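Local coordinates for nucleoprotein (Human coronavirus NL63, PDB 5N4K) that probably packages the viral genomic RNA into a helical ribonucleocapsid, the domain described here being its N-terminal, RNA-binding one, at residues A[48-53]-A[137-142]; A[61-66]-A[114-119]; A[65-70]-A[106-111]. One frame throughout, in Å; residues are numbered along the deposited sequence.

Contact 1 of 3, residues A[48-53]-A[137-142]. With SO4 (sulfate ion), chain J; SO4 (sulfate ion), chain G.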
# COMPACT_ATOMS: atom_id res chain seq x y z
N PRO A 48 -5.37 -2.05 -19.36
CA PRO A 48 -6.15 -1.10 -20.21
C PRO A 48 -6.82 -0.01 -19.38
O PRO A 48 -7.19 -0.20 -18.22
CB PRO A 48 -7.18 -1.98 -20.89
CG PRO A 48 -6.51 -3.33 -20.87
CD PRO A 48 -5.84 -3.44 -19.57
N ARG A 49 -7.05 1.16 -20.05
CA ARG A 49 -7.65 2.33 -19.46
C ARG A 49 -8.94 2.05 -18.81
O ARG A 49 -9.34 2.78 -17.88
CB ARG A 49 -7.85 3.39 -20.54
CG ARG A 49 -8.97 3.07 -21.55
CD ARG A 49 -9.21 4.01 -22.68
NE ARG A 49 -10.28 3.49 -23.48
CZ ARG A 49 -11.55 3.68 -23.26
NH1 ARG A 49 -11.96 4.54 -22.34
NH2 ARG A 49 -12.45 3.04 -24.00
N ASN A 50 -9.72 1.04 -19.29
CA ASN A 50 -11.04 0.82 -18.87
C ASN A 50 -11.23 -0.57 -18.23
O ASN A 50 -12.36 -1.08 -18.19
CB ASN A 50 -12.05 0.94 -20.05
CG ASN A 50 -11.64 0.06 -21.20
OD1 ASN A 50 -10.55 -0.41 -21.38
ND2 ASN A 50 -12.65 -0.04 -22.14
N LEU A 51 -10.18 -1.08 -17.59
CA LEU A 51 -10.23 -2.43 -16.96
C LEU A 51 -10.82 -2.27 -15.58
O LEU A 51 -10.12 -2.33 -14.54
CB LEU A 51 -8.87 -3.02 -16.96
CG LEU A 51 -8.91 -4.55 -16.54
CD1 LEU A 51 -9.44 -5.39 -17.70
CD2 LEU A 51 -7.57 -5.07 -16.13
N VAL A 52 -12.15 -2.16 -15.52
CA VAL A 52 -12.93 -2.05 -14.31
C VAL A 52 -13.75 -3.35 -14.10
O VAL A 52 -14.58 -3.65 -14.99
CB VAL A 52 -13.90 -0.82 -14.28
CG1 VAL A 52 -14.57 -0.71 -12.99
CG2 VAL A 52 -13.17 0.48 -14.65
N PRO A 53 -13.59 -4.05 -12.97
CA PRO A 53 -14.45 -5.23 -12.74
C PRO A 53 -15.87 -4.88 -12.79
O PRO A 53 -16.32 -3.83 -12.41
CB PRO A 53 -14.09 -5.68 -11.33
CG PRO A 53 -12.74 -5.17 -11.12
CD PRO A 53 -12.61 -3.85 -11.89
N PHE A 137 -14.75 -8.91 -16.74
CA PHE A 137 -14.52 -7.71 -17.55
C PHE A 137 -15.34 -7.72 -18.84
O PHE A 137 -15.67 -8.81 -19.40
CB PHE A 137 -13.08 -7.51 -17.85
CG PHE A 137 -12.19 -7.49 -16.60
CD1 PHE A 137 -12.17 -6.40 -15.76
CD2 PHE A 137 -11.45 -8.60 -16.27
CE1 PHE A 137 -11.37 -6.39 -14.62
CE2 PHE A 137 -10.67 -8.60 -15.10
CZ PHE A 137 -10.65 -7.48 -14.30
N SER A 138 -15.53 -6.56 -19.36
CA SER A 138 -16.17 -6.29 -20.69
C SER A 138 -15.21 -6.35 -21.87
O SER A 138 -15.61 -6.21 -23.06
CB SER A 138 -16.74 -4.80 -20.65
OG SER A 138 -17.58 -4.67 -19.60
N ILE A 139 -13.95 -6.47 -21.61
CA ILE A 139 -12.88 -6.52 -22.54
C ILE A 139 -12.03 -7.77 -22.28
O ILE A 139 -12.05 -8.28 -21.17
CB ILE A 139 -11.97 -5.27 -22.56
CG1 ILE A 139 -11.42 -5.00 -21.17
CG2 ILE A 139 -12.73 -4.03 -22.93
CD1 ILE A 139 -10.25 -3.98 -21.19
N ALA A 140 -11.29 -8.23 -23.26
CA ALA A 140 -10.31 -9.30 -23.11
C ALA A 140 -9.21 -8.82 -22.18
O ALA A 140 -8.84 -7.67 -22.23
CB ALA A 140 -9.72 -9.71 -24.45
N LEU A 141 -8.68 -9.71 -21.37
CA LEU A 141 -7.42 -9.43 -20.68
C LEU A 141 -6.30 -9.47 -21.61
O LEU A 141 -6.18 -10.43 -22.42
CB LEU A 141 -7.12 -10.44 -19.60
CG LEU A 141 -7.90 -10.28 -18.33
CD1 LEU A 141 -7.64 -11.36 -17.30
CD2 LEU A 141 -7.76 -8.96 -17.62
N PRO A 142 -5.40 -8.50 -21.60
CA PRO A 142 -4.15 -8.63 -22.31
C PRO A 142 -3.34 -9.85 -21.90
O PRO A 142 -3.52 -10.35 -20.80
CB PRO A 142 -3.42 -7.30 -21.95
CG PRO A 142 -4.53 -6.35 -21.53
CD PRO A 142 -5.46 -7.24 -20.80
S SO4 J . -15.43 1.85 -22.38
O1 SO4 J . -14.65 0.71 -22.86
O2 SO4 J . -16.66 1.91 -23.19
O3 SO4 J . -14.72 3.16 -22.46
O4 SO4 J . -15.56 1.81 -21.01
S SO4 G . -7.32 1.69 -25.51
O1 SO4 G . -6.92 1.40 -26.89
O2 SO4 G . -8.82 1.88 -25.35
O3 SO4 G . -6.95 0.61 -24.48
O4 SO4 G . -6.44 2.72 -25.03
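Leu51 lays one methyl over the face of the Phe137 ring: Leu51 CD1 stands 3.7 Å from the ring centroid, 19° off the normal, shifted toward the rim at Phe137 CD1 and CG. The leucine CG, anti to the backbone N (chi1 -170°), itself meets Phe137 CE1 at 3.6 Å. The carbonyl O of Val52 comes up at the edge of the same ring, near its plane, while the Pro53 side chain runs beside Phe137, its CD 3.9 Å from CE1 of the ring. The joined pieces are two irregular loops of the nucleocapsid N-terminal domain, one following helix 43-46 and the other leading into strand 145-147. Pro48 to Leu51 form a type I beta turn, and Leu51 is itself the centre of an inverse gamma turn. Three residues of the beta turn gather round Ile139 CD1: Pro48 CB at 3.7 Å, Asn50 OD1 at 3.6 Å and, a little farther off, Leu51 CD1. Pro48 and Pro142 meet tip to tip, CG to CG at 3.7 Å. Arg49 takes no part in the packing; its guanidinium binds two sulfates, probably from the crystallisation liquor: its NE donates to O2 of the chain G ion at 2.9 Å and its NH2 to O3 of the chain J ion at 2.7 Å.

Contact 2 of 3, residues A[61-66]-A[114-119]. With SO4 (sulfate ion), chain J.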
# COMPACT_ATOMS: atom_id res chain seq x y z
N GLU A 61 -20.08 5.09 -11.10
CA GLU A 61 -19.12 4.55 -10.14
C GLU A 61 -18.16 3.55 -10.75
O GLU A 61 -17.38 2.94 -10.00
CB GLU A 61 -19.83 3.95 -8.94
CG GLU A 61 -20.56 4.96 -8.11
CD GLU A 61 -21.38 4.36 -6.96
OE1 GLU A 61 -22.15 3.39 -7.27
OE2 GLU A 61 -21.26 4.88 -5.79
N GLN A 62 -18.13 3.35 -12.06
CA GLN A 62 -17.28 2.33 -12.68
C GLN A 62 -15.90 2.95 -12.97
O GLN A 62 -15.48 3.22 -14.07
CB GLN A 62 -17.86 1.75 -13.94
CG GLN A 62 -19.29 1.16 -13.81
CD GLN A 62 -19.39 0.21 -12.64
OE1 GLN A 62 -18.70 -0.81 -12.67
NE2 GLN A 62 -20.15 0.51 -11.70
N ILE A 63 -15.17 3.19 -11.86
CA ILE A 63 -13.94 3.98 -11.89
C ILE A 63 -13.13 3.62 -10.61
O ILE A 63 -13.71 3.45 -9.54
CB ILE A 63 -14.30 5.49 -11.96
CG1 ILE A 63 -13.03 6.33 -12.00
CG2 ILE A 63 -15.26 5.91 -10.86
CD1 ILE A 63 -13.34 7.74 -12.52
N GLY A 64 -11.81 3.59 -10.75
CA GLY A 64 -10.98 3.34 -9.59
C GLY A 64 -9.58 3.11 -10.01
O GLY A 64 -9.06 3.69 -10.96
N TYR A 65 -8.90 2.25 -9.22
CA TYR A 65 -7.48 1.99 -9.47
C TYR A 65 -7.09 0.55 -9.14
O TYR A 65 -7.75 -0.09 -8.31
CB TYR A 65 -6.52 2.99 -8.67
CG TYR A 65 -6.75 2.93 -7.16
CD1 TYR A 65 -7.77 3.64 -6.54
CD2 TYR A 65 -5.96 2.11 -6.35
CE1 TYR A 65 -7.97 3.59 -5.14
CE2 TYR A 65 -6.15 2.06 -5.00
CZ TYR A 65 -7.15 2.76 -4.40
OH TYR A 65 -7.38 2.61 -3.05
N TRP A 66 -6.02 0.13 -9.79
CA TRP A 66 -5.29 -1.11 -9.45
C TRP A 66 -4.04 -0.73 -8.69
O TRP A 66 -3.29 0.08 -9.13
CB TRP A 66 -4.98 -1.89 -10.69
CG TRP A 66 -6.15 -2.45 -11.40
CD1 TRP A 66 -6.89 -1.84 -12.38
CD2 TRP A 66 -6.78 -3.73 -11.20
NE1 TRP A 66 -7.88 -2.63 -12.80
CE2 TRP A 66 -7.87 -3.80 -12.09
CE3 TRP A 66 -6.55 -4.77 -10.33
CZ2 TRP A 66 -8.69 -4.93 -12.15
CZ3 TRP A 66 -7.39 -5.90 -10.36
CH2 TRP A 66 -8.43 -5.96 -11.24
N GLU A 114 -16.51 4.34 -19.78
CA GLU A 114 -17.35 5.38 -20.32
C GLU A 114 -18.58 5.56 -19.47
O GLU A 114 -19.24 4.58 -18.99
CB GLU A 114 -17.73 4.99 -21.74
CG GLU A 114 -18.48 6.09 -22.44
CD GLU A 114 -18.81 5.73 -23.89
OE1 GLU A 114 -19.69 4.90 -24.10
OE2 GLU A 114 -18.20 6.26 -24.83
N GLY A 115 -18.90 6.79 -19.12
CA GLY A 115 -20.03 7.13 -18.25
C GLY A 115 -19.68 7.32 -16.80
O GLY A 115 -20.59 7.77 -16.05
N ALA A 116 -18.48 6.92 -16.39
CA ALA A 116 -18.10 7.12 -15.02
C ALA A 116 -17.98 8.62 -14.69
O ALA A 116 -17.68 9.43 -15.62
CB ALA A 116 -16.81 6.48 -14.70
N LYS A 117 -18.11 8.98 -13.43
CA LYS A 117 -17.78 10.31 -12.99
C LYS A 117 -16.60 10.28 -12.05
O LYS A 117 -16.42 9.38 -11.17
CB LYS A 117 -18.96 10.88 -12.31
CG LYS A 117 -20.14 11.07 -13.25
CD LYS A 117 -21.21 11.97 -12.57
CE LYS A 117 -21.00 12.41 -11.09
NZ LYS A 117 -20.37 13.76 -10.82
N THR A 118 -15.81 11.32 -12.14
CA THR A 118 -14.52 11.41 -11.41
C THR A 118 -14.77 11.92 -9.98
O THR A 118 -14.23 12.89 -9.57
CB THR A 118 -13.44 12.24 -12.15
OG1 THR A 118 -14.03 13.51 -12.42
CG2 THR A 118 -13.08 11.60 -13.48
N VAL A 119 -15.64 11.28 -9.22
CA VAL A 119 -15.89 11.56 -7.85
C VAL A 119 -15.85 10.29 -7.03
O VAL A 119 -16.11 9.18 -7.56
CB VAL A 119 -17.16 12.31 -7.56
CG1 VAL A 119 -17.20 13.61 -8.34
CG2 VAL A 119 -18.35 11.49 -7.83
S SO4 J . -15.43 1.85 -22.38
O1 SO4 J . -14.65 0.71 -22.86
O2 SO4 J . -16.66 1.91 -23.19
O3 SO4 J . -14.72 3.16 -22.46
O4 SO4 J . -15.56 1.81 -21.01
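Ile63 and Ala116 carry the apolar part of this contact, the isoleucine CB lying 3.8 Å from the alanine methyl. Ile63 has CG1 anti to the backbone N (chi1 -180°); beyond it CD1 crosses to Thr118, where it meets the CG2 methyl at 4.0 Å. Phe101 touches both Ile63 and Thr118 and so extends this apolar patch. Contacts between carbon and backbone oxygen make up the second group. The Ala116 methyl packs on the carbonyl O of Gln62 at 3.6 Å, and the carbonyl O of Lys117 is approached by two Ile63 methyls, CG2 and CD1, each at 3.7 Å. The start of strand 63-73, within the antiparallel sheet of the N-terminal domain, is here overlaid by the loop that follows strand 108-112. Gln62 and Thr118 each centre an inverse gamma turn. The polar interactions turn outward from the pair: Gln62 NE2 is bonded to the carbonyl oxygens of Lys56 and Asn58, and Glu61 to Ser122 and to the backbone N of Asn58. Near the start of this loop, Glu114 N donates to O4 of the chain J sulfate, probably from the crystallisation liquor, at 3.0 Å, with an N-H...O angle of 162°.

Contact 3 of 3, residues A[65-70]-A[106-111]. With SO4 (sulfate ion), chain F.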
# COMPACT_ATOMS: atom_id res chain seq x y z
N TYR A 65 -8.90 2.25 -9.22
CA TYR A 65 -7.48 1.99 -9.47
C TYR A 65 -7.09 0.55 -9.14
O TYR A 65 -7.75 -0.09 -8.31
CB TYR A 65 -6.52 2.99 -8.67
CG TYR A 65 -6.75 2.93 -7.16
CD1 TYR A 65 -7.77 3.64 -6.54
CD2 TYR A 65 -5.96 2.11 -6.35
CE1 TYR A 65 -7.97 3.59 -5.14
CE2 TYR A 65 -6.15 2.06 -5.00
CZ TYR A 65 -7.15 2.76 -4.40
OH TYR A 65 -7.38 2.61 -3.05
N TRP A 66 -6.02 0.13 -9.79
CA TRP A 66 -5.29 -1.11 -9.45
C TRP A 66 -4.04 -0.73 -8.69
O TRP A 66 -3.29 0.08 -9.13
CB TRP A 66 -4.98 -1.89 -10.69
CG TRP A 66 -6.15 -2.45 -11.40
CD1 TRP A 66 -6.89 -1.84 -12.38
CD2 TRP A 66 -6.78 -3.73 -11.20
NE1 TRP A 66 -7.88 -2.63 -12.80
CE2 TRP A 66 -7.87 -3.80 -12.09
CE3 TRP A 66 -6.55 -4.77 -10.33
CZ2 TRP A 66 -8.69 -4.93 -12.15
CZ3 TRP A 66 -7.39 -5.90 -10.36
CH2 TRP A 66 -8.43 -5.96 -11.24
N ASN A 67 -3.86 -1.34 -7.53
CA ASN A 67 -2.72 -1.06 -6.64
C ASN A 67 -1.70 -2.23 -6.78
O ASN A 67 -2.07 -3.38 -6.55
CB ASN A 67 -3.20 -0.97 -5.18
CG ASN A 67 -2.24 -0.27 -4.31
OD1 ASN A 67 -1.63 0.69 -4.71
ND2 ASN A 67 -2.12 -0.78 -3.10
N VAL A 68 -0.51 -1.90 -7.14
CA VAL A 68 0.54 -2.90 -7.31
C VAL A 68 1.10 -3.37 -6.00
O VAL A 68 1.47 -2.53 -5.15
CB VAL A 68 1.62 -2.34 -8.23
CG1 VAL A 68 2.83 -3.28 -8.37
CG2 VAL A 68 1.14 -1.93 -9.60
N GLN A 69 1.23 -4.68 -5.88
CA GLN A 69 1.89 -5.40 -4.76
C GLN A 69 3.18 -6.05 -5.35
O GLN A 69 3.06 -6.96 -6.18
CB GLN A 69 0.91 -6.47 -4.26
CG GLN A 69 1.41 -7.39 -3.10
CD GLN A 69 0.70 -8.69 -2.91
OE1 GLN A 69 -0.43 -8.93 -3.37
NE2 GLN A 69 1.35 -9.59 -2.16
N GLU A 70 4.34 -5.59 -4.96
CA GLU A 70 5.62 -6.23 -5.35
C GLU A 70 5.72 -7.51 -4.52
O GLU A 70 5.31 -7.55 -3.37
CB GLU A 70 6.74 -5.23 -5.05
CG GLU A 70 8.07 -5.57 -5.60
CD GLU A 70 9.11 -4.47 -5.41
OE1 GLU A 70 8.79 -3.31 -4.98
OE2 GLU A 70 10.30 -4.77 -5.67
N ASP A 106 3.30 6.11 -7.57
CA ASP A 106 3.89 5.00 -8.23
C ASP A 106 3.27 3.71 -7.74
O ASP A 106 3.08 3.50 -6.53
CB ASP A 106 5.43 4.96 -8.04
CG ASP A 106 6.13 6.10 -8.80
OD1 ASP A 106 5.61 6.56 -9.82
OD2 ASP A 106 7.23 6.45 -8.34
N GLY A 107 2.93 2.80 -8.63
CA GLY A 107 2.26 1.56 -8.31
C GLY A 107 0.77 1.66 -8.34
O GLY A 107 0.04 0.71 -8.03
N VAL A 108 0.20 2.82 -8.64
CA VAL A 108 -1.25 3.01 -8.70
C VAL A 108 -1.61 3.23 -10.17
O VAL A 108 -1.13 4.15 -10.85
CB VAL A 108 -1.73 4.21 -7.84
CG1 VAL A 108 -3.21 4.41 -7.95
CG2 VAL A 108 -1.20 3.90 -6.39
N VAL A 109 -2.48 2.37 -10.69
CA VAL A 109 -2.82 2.38 -12.09
C VAL A 109 -4.30 2.69 -12.24
O VAL A 109 -5.17 1.95 -11.72
CB VAL A 109 -2.50 1.05 -12.78
CG1 VAL A 109 -2.89 1.13 -14.29
CG2 VAL A 109 -1.06 0.72 -12.61
N TRP A 110 -4.72 3.78 -12.93
CA TRP A 110 -6.07 4.25 -12.94
C TRP A 110 -6.94 3.69 -14.07
O TRP A 110 -6.44 3.57 -15.23
CB TRP A 110 -5.99 5.78 -13.02
CG TRP A 110 -5.30 6.37 -11.79
CD1 TRP A 110 -3.99 6.74 -11.68
CD2 TRP A 110 -5.92 6.62 -10.55
NE1 TRP A 110 -3.79 7.25 -10.41
CE2 TRP A 110 -4.92 7.19 -9.69
CE3 TRP A 110 -7.18 6.39 -10.04
CZ2 TRP A 110 -5.25 7.49 -8.38
CZ3 TRP A 110 -7.51 6.76 -8.75
CH2 TRP A 110 -6.49 7.32 -7.94
N VAL A 111 -8.18 3.44 -13.75
CA VAL A 111 -9.11 2.85 -14.75
C VAL A 111 -10.44 3.48 -14.60
O VAL A 111 -10.92 3.86 -13.53
CB VAL A 111 -9.20 1.30 -14.59
CG1 VAL A 111 -7.93 0.62 -15.06
CG2 VAL A 111 -9.60 0.92 -13.15
S SO4 F . 1.39 -13.45 -2.09
O1 SO4 F . 2.79 -13.64 -2.51
O2 SO4 F . 0.60 -12.69 -3.07
O3 SO4 F . 1.50 -12.53 -0.96
O4 SO4 F . 0.64 -14.71 -1.83
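Trp66 and Val109 form a hydrogen-bonded antiparallel pair: Trp66 N donates to Val109 O at 2.8 Å and Val109 N returns a bond to Trp66 O at 2.9 Å. A third bond, from Val68 N to Gly107 O at 2.8 Å, continues the pairing past the non-hydrogen-bonded pair Asn67-Val108. Gly107 has a positive phi (90°), and at its backbone angles a CB would collide with the carbonyl O of Asp106. On the face of Tyr65, Asn67, Val108 and Trp110, the tyrosine has CG between its backbone N and carbonyl carbon (chi1 58°), and in an offset edge-to-face pair its edge turns to the face of the Trp110 six-membered ring, centroids 5.4 Å apart and planes at 60°. Tyr65 CB also sits over that face, 4.0 Å from its centroid. Val108 CG1 packs 3.7 Å from Tyr65 CB and lies over the same indole. On the face of Trp66 and Val109, Val111 CG1 reaches the indole edge at Trp66 CD1, 3.8 Å away.

Farther out, Tyr65 OH is bonded to Thr93 O and His96 N, Trp66 NE1 to Leu51 O, and Phe101 meets the Trp110 ring. Glu70 forms a salt bridge with Arg128 of the second subunit, and Gln69 NE2 holds the chain F sulfate with Lys85 and Arg71. In the antiparallel sheet of the nucleocapsid N-terminal domain, strand 63-73 pairs on one flank with 108-112 and on the other with 80-90, through backbone bonds of Tyr65 with Tyr89 and Asn67 with His87. Its buried aromatics keep their polar atoms bonded to the surrounding loops, consistent with sheet and loops together orienting these rings.

How the contacts relate
Strand 63-73 ties the three sites together: contacts 2 and 3 share Tyr65 and Trp66, and Gly64 N lies 2.9 Å from Val111 O, a probable hydrogen bond that carries the strand pairing of contact 3 toward contact 2, although their centres are about 15 Å apart. Contact 1 meets the sheet at the Trp66 indole: Leu51 O is 2.9 Å from Trp66 NE1, and Phe137 CZ packs 3.9 Å from Trp66 CZ2. Val111 also meets the 48-51 turn, its CG1 3.3 Å from Pro48 O. The chain J sulfate, probably from the crystallisation liquor, is hydrogen-bonded to both Arg49 of contact 1 and Glu114 N of contact 2, whose centres are about 13 Å apart.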